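Local coordinates for protein EcmrR transcriptional regulator (Escherichia coli, PDB 6WL5) that probably senses cationic multidrug-type compounds through its GyrI-like C-terminal domain and activates transcription as a MerR-family regulator, at residues Ala7-Ser18 with Ile88-Thr99. Sequence-based numbering, arbitrary orientation.
Sequences ALKEIPECIVYS and IFQVIPAITAVT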
# COMPACT_ATOMS: atom_id res chain seq x y z
N ALA A 7 -6.13 6.28 -13.53
CA ALA A 7 -5.96 5.17 -14.46
C ALA A 7 -6.71 3.98 -13.90
O ALA A 7 -6.96 3.91 -12.71
CB ALA A 7 -4.50 4.79 -14.61
N LEU A 8 -7.18 3.09 -14.77
CA LEU A 8 -7.89 1.90 -14.35
C LEU A 8 -7.04 0.71 -14.73
O LEU A 8 -6.52 0.66 -15.85
CB LEU A 8 -9.21 1.89 -15.13
CG LEU A 8 -10.30 1.00 -14.61
CD1 LEU A 8 -10.72 1.34 -13.16
CD2 LEU A 8 -11.54 1.09 -15.52
N LYS A 9 -6.83 -0.20 -13.77
CA LYS A 9 -5.93 -1.32 -14.02
C LYS A 9 -6.41 -2.58 -13.32
O LYS A 9 -7.19 -2.54 -12.37
CB LYS A 9 -4.51 -0.98 -13.60
CG LYS A 9 -4.32 -0.64 -12.14
CD LYS A 9 -2.82 -0.36 -11.84
CE LYS A 9 -2.29 0.85 -12.57
NZ LYS A 9 -0.87 1.14 -12.10
N GLU A 10 -5.98 -3.72 -13.84
CA GLU A 10 -6.16 -5.00 -13.17
C GLU A 10 -4.84 -5.35 -12.48
O GLU A 10 -3.79 -5.39 -13.14
CB GLU A 10 -6.55 -6.11 -14.15
CG GLU A 10 -7.72 -5.77 -15.02
CD GLU A 10 -9.07 -5.94 -14.35
OE1 GLU A 10 -9.10 -6.38 -13.19
OE2 GLU A 10 -10.10 -5.64 -15.02
N ILE A 11 -4.91 -5.59 -11.17
CA ILE A 11 -3.75 -5.93 -10.36
C ILE A 11 -3.85 -7.40 -10.01
O ILE A 11 -4.81 -7.81 -9.35
CB ILE A 11 -3.65 -5.06 -9.10
CG1 ILE A 11 -3.58 -3.58 -9.48
CG2 ILE A 11 -2.40 -5.45 -8.29
CD1 ILE A 11 -3.71 -2.61 -8.29
N PRO A 12 -2.93 -8.24 -10.47
CA PRO A 12 -3.03 -9.68 -10.18
C PRO A 12 -2.74 -10.00 -8.73
O PRO A 12 -2.18 -9.19 -7.97
CB PRO A 12 -1.96 -10.30 -11.09
CG PRO A 12 -1.39 -9.18 -11.90
CD PRO A 12 -1.75 -7.90 -11.30
N GLU A 13 -3.13 -11.21 -8.34
CA GLU A 13 -2.79 -11.68 -7.00
C GLU A 13 -1.28 -11.75 -6.81
O GLU A 13 -0.50 -11.92 -7.75
CB GLU A 13 -3.47 -13.03 -6.72
CG GLU A 13 -2.80 -14.22 -7.32
CD GLU A 13 -3.49 -15.50 -6.93
OE1 GLU A 13 -2.80 -16.51 -6.90
OE2 GLU A 13 -4.71 -15.50 -6.65
N CYS A 14 -0.87 -11.58 -5.56
CA CYS A 14 0.54 -11.69 -5.20
C CYS A 14 0.67 -12.34 -3.83
O CYS A 14 -0.26 -12.33 -3.03
CB CYS A 14 1.22 -10.33 -5.18
SG CYS A 14 0.51 -9.12 -4.03
N ILE A 15 1.83 -12.94 -3.60
CA ILE A 15 2.22 -13.47 -2.30
C ILE A 15 3.00 -12.37 -1.62
O ILE A 15 3.87 -11.75 -2.24
CB ILE A 15 3.11 -14.70 -2.44
CG1 ILE A 15 2.46 -15.76 -3.33
CG2 ILE A 15 3.49 -15.26 -1.05
CD1 ILE A 15 3.42 -16.85 -3.76
N VAL A 16 2.69 -12.12 -0.35
CA VAL A 16 3.37 -11.11 0.43
C VAL A 16 3.76 -11.67 1.79
O VAL A 16 3.15 -12.61 2.31
CB VAL A 16 2.51 -9.84 0.65
CG1 VAL A 16 2.05 -9.27 -0.68
CG2 VAL A 16 1.32 -10.08 1.60
N TYR A 17 4.74 -11.03 2.41
CA TYR A 17 4.83 -11.02 3.86
C TYR A 17 4.19 -9.74 4.36
O TYR A 17 4.12 -8.75 3.62
CB TYR A 17 6.25 -11.20 4.38
CG TYR A 17 7.28 -10.17 4.05
CD1 TYR A 17 7.40 -9.00 4.80
CD2 TYR A 17 8.19 -10.38 3.02
CE1 TYR A 17 8.40 -8.07 4.50
CE2 TYR A 17 9.16 -9.47 2.73
CZ TYR A 17 9.26 -8.32 3.46
OH TYR A 17 10.26 -7.46 3.13
N SER A 18 3.64 -9.80 5.58
CA SER A 18 2.78 -8.72 6.04
C SER A 18 2.71 -8.68 7.56
O SER A 18 2.96 -9.68 8.24
CB SER A 18 1.37 -8.91 5.45
OG SER A 18 0.78 -10.10 5.96
N ILE A 88 3.34 -12.46 8.77
CA ILE A 88 2.66 -13.59 8.16
C ILE A 88 2.69 -13.50 6.63
O ILE A 88 2.62 -12.41 6.05
CB ILE A 88 1.22 -13.74 8.71
CG1 ILE A 88 0.39 -12.56 8.24
CG2 ILE A 88 1.20 -13.86 10.24
CD1 ILE A 88 -0.35 -12.89 6.99
N PHE A 89 2.83 -14.65 5.99
CA PHE A 89 2.71 -14.77 4.55
C PHE A 89 1.25 -15.05 4.18
O PHE A 89 0.56 -15.84 4.83
CB PHE A 89 3.63 -15.89 4.06
CG PHE A 89 5.08 -15.54 4.15
CD1 PHE A 89 5.78 -15.71 5.33
CD2 PHE A 89 5.75 -15.02 3.05
CE1 PHE A 89 7.13 -15.36 5.43
CE2 PHE A 89 7.10 -14.69 3.13
CZ PHE A 89 7.79 -14.86 4.32
N GLN A 90 0.78 -14.35 3.15
CA GLN A 90 -0.58 -14.51 2.67
C GLN A 90 -0.64 -14.13 1.20
O GLN A 90 0.26 -13.48 0.66
CB GLN A 90 -1.56 -13.68 3.52
CG GLN A 90 -1.36 -12.20 3.40
CD GLN A 90 -2.37 -11.40 4.20
OE1 GLN A 90 -3.60 -11.47 3.96
NE2 GLN A 90 -1.87 -10.62 5.14
N VAL A 91 -1.69 -14.59 0.53
CA VAL A 91 -1.96 -14.20 -0.85
C VAL A 91 -2.92 -13.03 -0.82
O VAL A 91 -4.00 -13.11 -0.22
CB VAL A 91 -2.56 -15.37 -1.64
CG1 VAL A 91 -2.98 -14.90 -3.04
CG2 VAL A 91 -1.59 -16.55 -1.70
N ILE A 92 -2.54 -11.92 -1.46
CA ILE A 92 -3.40 -10.75 -1.57
C ILE A 92 -4.15 -10.86 -2.90
O ILE A 92 -3.49 -10.95 -3.96
CB ILE A 92 -2.58 -9.46 -1.50
CG1 ILE A 92 -1.80 -9.35 -0.17
CG2 ILE A 92 -3.49 -8.24 -1.66
CD1 ILE A 92 -2.62 -9.42 1.09
N PRO A 93 -5.47 -10.85 -2.91
CA PRO A 93 -6.19 -11.23 -4.13
C PRO A 93 -6.10 -10.18 -5.23
O PRO A 93 -5.79 -9.01 -4.99
CB PRO A 93 -7.64 -11.42 -3.65
CG PRO A 93 -7.75 -10.46 -2.49
CD PRO A 93 -6.39 -10.55 -1.80
N ALA A 94 -6.37 -10.64 -6.45
CA ALA A 94 -6.48 -9.76 -7.60
C ALA A 94 -7.65 -8.80 -7.45
O ALA A 94 -8.70 -9.14 -6.90
CB ALA A 94 -6.73 -10.59 -8.87
N ILE A 95 -7.48 -7.59 -7.99
CA ILE A 95 -8.51 -6.56 -7.94
C ILE A 95 -8.49 -5.77 -9.23
O ILE A 95 -7.51 -5.77 -9.98
CB ILE A 95 -8.33 -5.54 -6.78
CG1 ILE A 95 -6.94 -4.87 -6.86
CG2 ILE A 95 -8.58 -6.21 -5.46
CD1 ILE A 95 -6.78 -3.76 -5.85
N THR A 96 -9.60 -5.10 -9.51
CA THR A 96 -9.64 -4.03 -10.48
C THR A 96 -9.55 -2.75 -9.68
O THR A 96 -10.30 -2.57 -8.72
CB THR A 96 -10.93 -4.06 -11.29
OG1 THR A 96 -11.07 -5.30 -11.99
CG2 THR A 96 -10.93 -2.93 -12.31
N ALA A 97 -8.63 -1.86 -10.04
CA ALA A 97 -8.41 -0.67 -9.24
C ALA A 97 -8.42 0.57 -10.11
O ALA A 97 -7.87 0.57 -11.22
CB ALA A 97 -7.06 -0.73 -8.51
N VAL A 98 -8.97 1.66 -9.55
CA VAL A 98 -8.67 2.99 -10.05
C VAL A 98 -7.52 3.56 -9.22
O VAL A 98 -7.50 3.42 -7.98
CB VAL A 98 -9.92 3.88 -10.07
CG1 VAL A 98 -10.53 4.13 -8.68
CG2 VAL A 98 -9.64 5.19 -10.81
N THR A 99 -6.53 4.11 -9.91
CA THR A 99 -5.28 4.52 -9.30
C THR A 99 -4.90 5.94 -9.67
O THR A 99 -5.25 6.44 -10.75
CB THR A 99 -4.14 3.56 -9.72
OG1 THR A 99 -3.80 3.74 -11.11
CG2 THR A 99 -4.51 2.10 -9.50
O HOH W 1 -7.65 -8.11 -11.63
O HOH W 2 -2.82 -8.30 -5.39
O HOH W 3 -7.26 -13.45 -6.83
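The Phe-89 ring takes Tyr-17 CB over one face, a CH-pi contact 4.0 Å from CB to the centroid, while Phe-89 CE2 comes up to the edge of the Tyr-17 ring, near its plane. The Gln-90 amide, on the other side of the sheet, donates NE2 in its own plane to Ser-18 OG at 2.8 Å, and that hydroxyl donates a hydrogen bond to Ile-88 O at 3.0 Å, tilted from the carbonyl plane. With chi1 at 65°, Ser-18 OG stands between its own backbone N and carbonyl carbon, where it reaches both groups; Glu-72 takes a further NE2 bond. At the far end Glu-10 bends at chi2 (-80°) to bring OE1 within 2.5 Å of Thr-96 OG1, which donates to the syn side of OE1, 32° out of the carboxylate plane. Water joins the same OE1 to Ile-95 O. Between these ends Val-16 CG2 packs on Ile-92 CG1 at 3.7 Å, and Ile-11 lies alongside Ile-95. Antiparallel pairing breaks over Pro-12 and Glu-13 and over Pro-93 and Ala-94, then resumes. The two strands are neighbours in the domain's antiparallel sheet: strand 69-77 pairs on beyond 14-18, and strand 149-158 beyond 95-99.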